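Local coordinates for putative phosphoglycolate phosphatase (Lactobacillus delbrueckii, PDB 2HI0), which probably hydrolyses the phosphate ester of 2-phosphoglycolate, as a haloacid dehalogenase-type phosphatase, at residues F48-A61 / V85-K98. Numbering follows the deposited sequence.
Sequences FGSGVVVAVTRALA and VTQTEVNRVLEVFK. Unlike the reference sequence in segment 85-98: Thr-88 (reference Ala).
Val-90 meets Val-53, Val-56, Thr-57 and Leu-60 as a knob in a hole, a compact example of how two helices of the helical cap of a haloacid dehalogenase-type phosphatase pack. The axes of helices 52-61 and 87-98 approach to 9.4 Å, their directions 111° apart. Both branches of the knob are used: CG1 of Val-90 lies 3.8 Å from Val-53 O, while CG2 turns to Leu-60 CD1.

Further apolar packing follows helix 87-98. CD2 of Leu-94 is shared, 3.7 Å from Val-52 CB and equally near Val-56 CG2, and its sister CD1 meets Val-53 CG2. Val-56 CG1, anti to the backbone N, is thereby carried to Val-93 CG1. Just before helix 52-61, the ring of Phe-48 meets that of Phe-97 of helix 87-98; they come from opposite directions and touch through their CZ atoms at 3.7 Å, planes inclined by 31°. Val-52 CG1 sits at the Phe-97 edge, and Ala-25 and Ala-29 of helix 19-32 also touch that side chain. At the far end of segment 48-61, Val-85, just ahead of helix 87-98, sets CG2 against the backbone of Ala-61.

The polar link is a single side-chain bond. In Gln-87 the bend at its second torsion brings the amide to the flank of helix 52-61, where NE2 donates almost straight to Thr-57 OG1 (3.0 Å, 176°), the hydroxyl lying in the amide plane. A valine in place of Thr-57 would probably leave that NE2 without its acceptor and the Gln-87 amide freer to turn. The hydroxyl itself donates to Val-53 O at 2.7 Å, from above the carbonyl plane; Thr-57 N reaches the same oxygen from the opposite face.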
loop_
_atom_site.group_PDB
_atom_site.type_symbol
_atom_site.label_atom_id
_atom_site.label_comp_id
_atom_site.label_asym_id
_atom_site.label_seq_id
_atom_site.Cartn_x
_atom_site.Cartn_y
_atom_site.Cartn_z
ATOM N N PHE A 48 2.651 -2.135 8.061
ATOM C CA PHE A 48 2.551 -2.324 6.605
ATOM C C PHE A 48 2.907 -1.026 5.824
ATOM O O PHE A 48 3.029 0.035 6.435
ATOM C CB PHE A 48 1.165 -2.908 6.299
ATOM C CG PHE A 48 1.054 -4.354 6.690
ATOM C CD1 PHE A 48 1.461 -5.344 5.807
ATOM C CD2 PHE A 48 0.624 -4.752 7.940
ATOM C CE1 PHE A 48 1.408 -6.654 6.158
ATOM C CE2 PHE A 48 0.584 -6.087 8.283
ATOM C CZ PHE A 48 0.978 -7.021 7.396
ATOM N N GLY A 49 3.146 -1.145 4.506
ATOM C CA GLY A 49 3.544 -0.039 3.622
ATOM C C GLY A 49 4.769 -0.376 2.774
ATOM O O GLY A 49 4.923 0.058 1.615
ATOM N N SER A 50 5.629 -1.176 3.355
ATOM C CA SER A 50 6.914 -1.502 2.750
ATOM C C SER A 50 7.067 -2.978 2.416
ATOM O O SER A 50 8.189 -3.474 2.314
ATOM C CB SER A 50 8.059 -1.045 3.665
ATOM O OG SER A 50 8.121 0.372 3.748
ATOM N N GLY A 51 5.928 -3.642 2.291
ATOM C CA GLY A 51 5.906 -5.080 1.989
ATOM C C GLY A 51 5.880 -5.953 3.216
ATOM O O GLY A 51 6.157 -5.507 4.354
ATOM N N VAL A 52 5.610 -7.220 2.969
ATOM C CA VAL A 52 5.390 -8.138 4.068
ATOM C C VAL A 52 6.631 -8.484 4.877
ATOM O O VAL A 52 6.531 -8.720 6.048
ATOM C CB VAL A 52 4.704 -9.463 3.614
ATOM C CG1 VAL A 52 3.298 -9.161 3.119
ATOM C CG2 VAL A 52 5.532 -10.221 2.610
ATOM N N VAL A 53 7.787 -8.497 4.255
ATOM C CA VAL A 53 9.058 -8.767 4.996
ATOM C C VAL A 53 9.315 -7.649 6.008
ATOM O O VAL A 53 9.568 -7.913 7.183
ATOM C CB VAL A 53 10.270 -8.953 4.022
ATOM C CG1 VAL A 53 11.591 -9.015 4.777
ATOM C CG2 VAL A 53 10.081 -10.195 3.126
ATOM N N VAL A 54 9.229 -6.404 5.545
ATOM C CA VAL A 54 9.403 -5.275 6.486
ATOM C C VAL A 54 8.298 -5.249 7.544
ATOM O O VAL A 54 8.560 -4.938 8.685
ATOM C CB VAL A 54 9.520 -3.908 5.733
ATOM C CG1 VAL A 54 9.438 -2.760 6.711
ATOM C CG2 VAL A 54 10.822 -3.846 4.873
ATOM N N ALA A 55 7.078 -5.580 7.151
ATOM C CA ALA A 55 5.933 -5.583 8.077
ATOM C C ALA A 55 6.173 -6.586 9.217
ATOM O O ALA A 55 5.975 -6.263 10.414
ATOM C CB ALA A 55 4.605 -5.914 7.327
ATOM N N VAL A 56 6.591 -7.810 8.880
ATOM C CA VAL A 56 6.841 -8.836 9.930
ATOM C C VAL A 56 8.103 -8.474 10.748
ATOM O O VAL A 56 8.133 -8.653 11.977
ATOM C CB VAL A 56 6.861 -10.241 9.357
ATOM C CG1 VAL A 56 7.305 -11.279 10.388
ATOM C CG2 VAL A 56 5.476 -10.578 8.834
ATOM N N THR A 57 9.089 -7.889 10.098
ATOM C CA THR A 57 10.298 -7.455 10.824
ATOM C C THR A 57 9.913 -6.391 11.885
ATOM O O THR A 57 10.331 -6.432 13.038
ATOM C CB THR A 57 11.354 -6.864 9.842
ATOM O OG1 THR A 57 11.662 -7.819 8.819
ATOM C CG2 THR A 57 12.668 -6.440 10.569
ATOM N N ARG A 58 9.124 -5.395 11.459
ATOM C CA ARG A 58 8.565 -4.378 12.354
ATOM C C ARG A 58 7.750 -4.997 13.494
ATOM O O ARG A 58 7.899 -4.591 14.682
ATOM C CB ARG A 58 7.747 -3.404 11.534
ATOM C CG ARG A 58 8.559 -2.339 10.759
ATOM C CD ARG A 58 7.568 -1.521 9.908
ATOM N NE ARG A 58 8.225 -0.407 9.244
ATOM C CZ ARG A 58 7.709 0.249 8.217
ATOM N NH1 ARG A 58 6.571 -0.177 7.664
ATOM N NH2 ARG A 58 8.364 1.265 7.705
ATOM N N ALA A 59 6.894 -5.951 13.147
ATOM C CA ALA A 59 6.008 -6.564 14.166
ATOM C C ALA A 59 6.801 -7.344 15.209
ATOM O O ALA A 59 6.518 -7.240 16.397
ATOM C CB ALA A 59 4.942 -7.512 13.519
ATOM N N LEU A 60 7.820 -8.059 14.767
ATOM C CA LEU A 60 8.703 -8.784 15.681
ATOM C C LEU A 60 9.481 -7.811 16.573
ATOM O O LEU A 60 9.666 -8.068 17.753
ATOM C CB LEU A 60 9.653 -9.725 14.924
ATOM C CG LEU A 60 9.048 -10.969 14.285
ATOM C CD1 LEU A 60 10.056 -11.688 13.348
ATOM C CD2 LEU A 60 8.552 -11.952 15.405
ATOM N N ALA A 61 9.938 -6.697 16.004
ATOM C CA ALA A 61 10.677 -5.694 16.805
ATOM C C ALA A 61 9.749 -5.064 17.835
ATOM O O ALA A 61 10.144 -4.839 18.987
ATOM C CB ALA A 61 11.235 -4.607 15.873
ATOM N N VAL A 85 15.619 -9.689 16.486
ATOM C CA VAL A 85 14.848 -9.969 15.279
ATOM C C VAL A 85 15.764 -10.521 14.182
ATOM O O VAL A 85 16.710 -9.855 13.762
ATOM C CB VAL A 85 14.017 -8.703 14.783
ATOM C CG1 VAL A 85 13.256 -9.024 13.497
ATOM C CG2 VAL A 85 13.080 -8.224 15.898
ATOM N N THR A 86 15.416 -11.688 13.666
ATOM C CA THR A 86 16.163 -12.289 12.556
ATOM C C THR A 86 15.293 -12.503 11.318
ATOM O O THR A 86 14.114 -12.765 11.403
ATOM C CB THR A 86 16.781 -13.634 12.989
ATOM O OG1 THR A 86 15.774 -14.645 12.981
ATOM C CG2 THR A 86 17.383 -13.462 14.368
ATOM N N GLN A 87 15.906 -12.416 10.147
ATOM C CA GLN A 87 15.186 -12.780 8.919
ATOM C C GLN A 87 14.748 -14.240 8.815
ATOM O O GLN A 87 13.745 -14.534 8.190
ATOM C CB GLN A 87 15.898 -12.317 7.680
ATOM C CG GLN A 87 16.011 -10.800 7.626
ATOM C CD GLN A 87 14.632 -10.062 7.593
ATOM O OE1 GLN A 87 13.791 -10.402 6.769
ATOM N NE2 GLN A 87 14.381 -9.147 8.536
ATOM N N THR A 88 15.469 -15.133 9.475
ATOM C CA THR A 88 15.034 -16.494 9.554
ATOM C C THR A 88 13.687 -16.576 10.261
ATOM O O THR A 88 12.782 -17.280 9.787
ATOM C CB THR A 88 16.107 -17.358 10.261
ATOM O OG1 THR A 88 17.317 -17.327 9.493
ATOM C CG2 THR A 88 15.673 -18.816 10.449
ATOM N N GLU A 89 13.535 -15.877 11.374
ATOM C CA GLU A 89 12.241 -15.873 12.031
ATOM C C GLU A 89 11.160 -15.158 11.205
ATOM O O GLU A 89 10.013 -15.612 11.179
ATOM C CB GLU A 89 12.365 -15.274 13.425
ATOM C CG GLU A 89 11.112 -15.457 14.285
ATOM C CD GLU A 89 10.745 -16.901 14.602
ATOM O OE1 GLU A 89 11.573 -17.830 14.420
ATOM O OE2 GLU A 89 9.596 -17.107 15.069
ATOM N N VAL A 90 11.516 -14.044 10.558
ATOM C CA VAL A 90 10.597 -13.361 9.628
ATOM C C VAL A 90 10.023 -14.374 8.599
ATOM O O VAL A 90 8.775 -14.463 8.398
ATOM C CB VAL A 90 11.279 -12.165 8.947
ATOM C CG1 VAL A 90 10.403 -11.607 7.794
ATOM C CG2 VAL A 90 11.534 -11.072 9.990
ATOM N N ASN A 91 10.918 -15.134 7.964
ATOM C CA ASN A 91 10.553 -16.076 6.902
ATOM C C ASN A 91 9.664 -17.185 7.475
ATOM O O ASN A 91 8.744 -17.660 6.811
ATOM C CB ASN A 91 11.774 -16.644 6.192
ATOM C CG ASN A 91 12.516 -15.605 5.398
ATOM O OD1 ASN A 91 11.959 -14.571 5.061
ATOM N ND2 ASN A 91 13.787 -15.879 5.092
ATOM N N ARG A 92 9.898 -17.548 8.732
ATOM C CA ARG A 92 9.105 -18.640 9.361
ATOM C C ARG A 92 7.685 -18.136 9.614
ATOM O O ARG A 92 6.694 -18.845 9.372
ATOM C CB ARG A 92 9.741 -19.124 10.650
ATOM C CG ARG A 92 9.120 -20.366 11.191
ATOM C CD ARG A 92 9.971 -20.946 12.321
ATOM N NE ARG A 92 9.763 -20.227 13.583
ATOM C CZ ARG A 92 8.795 -20.483 14.468
ATOM N NH1 ARG A 92 7.905 -21.429 14.268
ATOM N NH2 ARG A 92 8.723 -19.775 15.578
ATOM N N VAL A 93 7.562 -16.889 10.072
ATOM C CA VAL A 93 6.234 -16.284 10.270
ATOM C C VAL A 93 5.524 -16.093 8.906
ATOM O O VAL A 93 4.346 -16.381 8.755
ATOM C CB VAL A 93 6.334 -14.942 11.058
ATOM C CG1 VAL A 93 4.998 -14.245 11.102
ATOM C CG2 VAL A 93 6.839 -15.180 12.470
ATOM N N LEU A 94 6.271 -15.608 7.905
ATOM C CA LEU A 94 5.676 -15.361 6.569
ATOM C C LEU A 94 5.147 -16.630 5.931
ATOM O O LEU A 94 4.189 -16.616 5.131
ATOM C CB LEU A 94 6.687 -14.691 5.655
ATOM C CG LEU A 94 6.929 -13.200 5.913
ATOM C CD1 LEU A 94 8.045 -12.687 5.016
ATOM C CD2 LEU A 94 5.663 -12.429 5.624
ATOM N N GLU A 95 5.769 -17.768 6.258
ATOM C CA GLU A 95 5.333 -19.049 5.717
ATOM C C GLU A 95 3.851 -19.337 6.066
ATOM O O GLU A 95 3.123 -19.962 5.278
ATOM C CB GLU A 95 6.225 -20.149 6.285
ATOM C CG GLU A 95 5.899 -21.529 5.744
ATOM C CD GLU A 95 6.827 -22.625 6.265
ATOM O OE1 GLU A 95 7.489 -22.433 7.311
ATOM O OE2 GLU A 95 6.864 -23.697 5.628
ATOM N N VAL A 96 3.432 -18.891 7.240
ATOM C CA VAL A 96 2.043 -18.973 7.679
ATOM C C VAL A 96 1.243 -17.775 7.193
ATOM O O VAL A 96 0.171 -17.926 6.646
ATOM C CB VAL A 96 1.948 -19.064 9.233
ATOM C CG1 VAL A 96 0.468 -19.143 9.707
ATOM C CG2 VAL A 96 2.836 -20.254 9.736
ATOM N N PHE A 97 1.780 -16.575 7.391
ATOM C CA PHE A 97 1.029 -15.354 7.067
ATOM C C PHE A 97 0.600 -15.208 5.584
ATOM O O PHE A 97 -0.559 -14.820 5.286
ATOM C CB PHE A 97 1.849 -14.131 7.427
ATOM C CG PHE A 97 1.164 -12.828 7.087
ATOM C CD1 PHE A 97 0.174 -12.295 7.917
ATOM C CD2 PHE A 97 1.509 -12.147 5.952
ATOM C CE1 PHE A 97 -0.464 -11.113 7.570
ATOM C CE2 PHE A 97 0.849 -10.984 5.604
ATOM C CZ PHE A 97 -0.126 -10.455 6.419
ATOM N N LYS A 98 1.534 -15.453 4.660
ATOM C CA LYS A 98 1.228 -15.176 3.249
ATOM C C LYS A 98 0.022 -15.978 2.730
ATOM O O LYS A 98 -0.947 -15.425 2.235
ATOM C CB LYS A 98 2.477 -15.363 2.389
ATOM C CG LYS A 98 3.499 -14.270 2.664
ATOM C CD LYS A 98 4.636 -14.211 1.632
ATOM C CE LYS A 98 4.125 -14.217 0.182
ATOM N NZ LYS A 98 5.159 -13.730 -0.786
#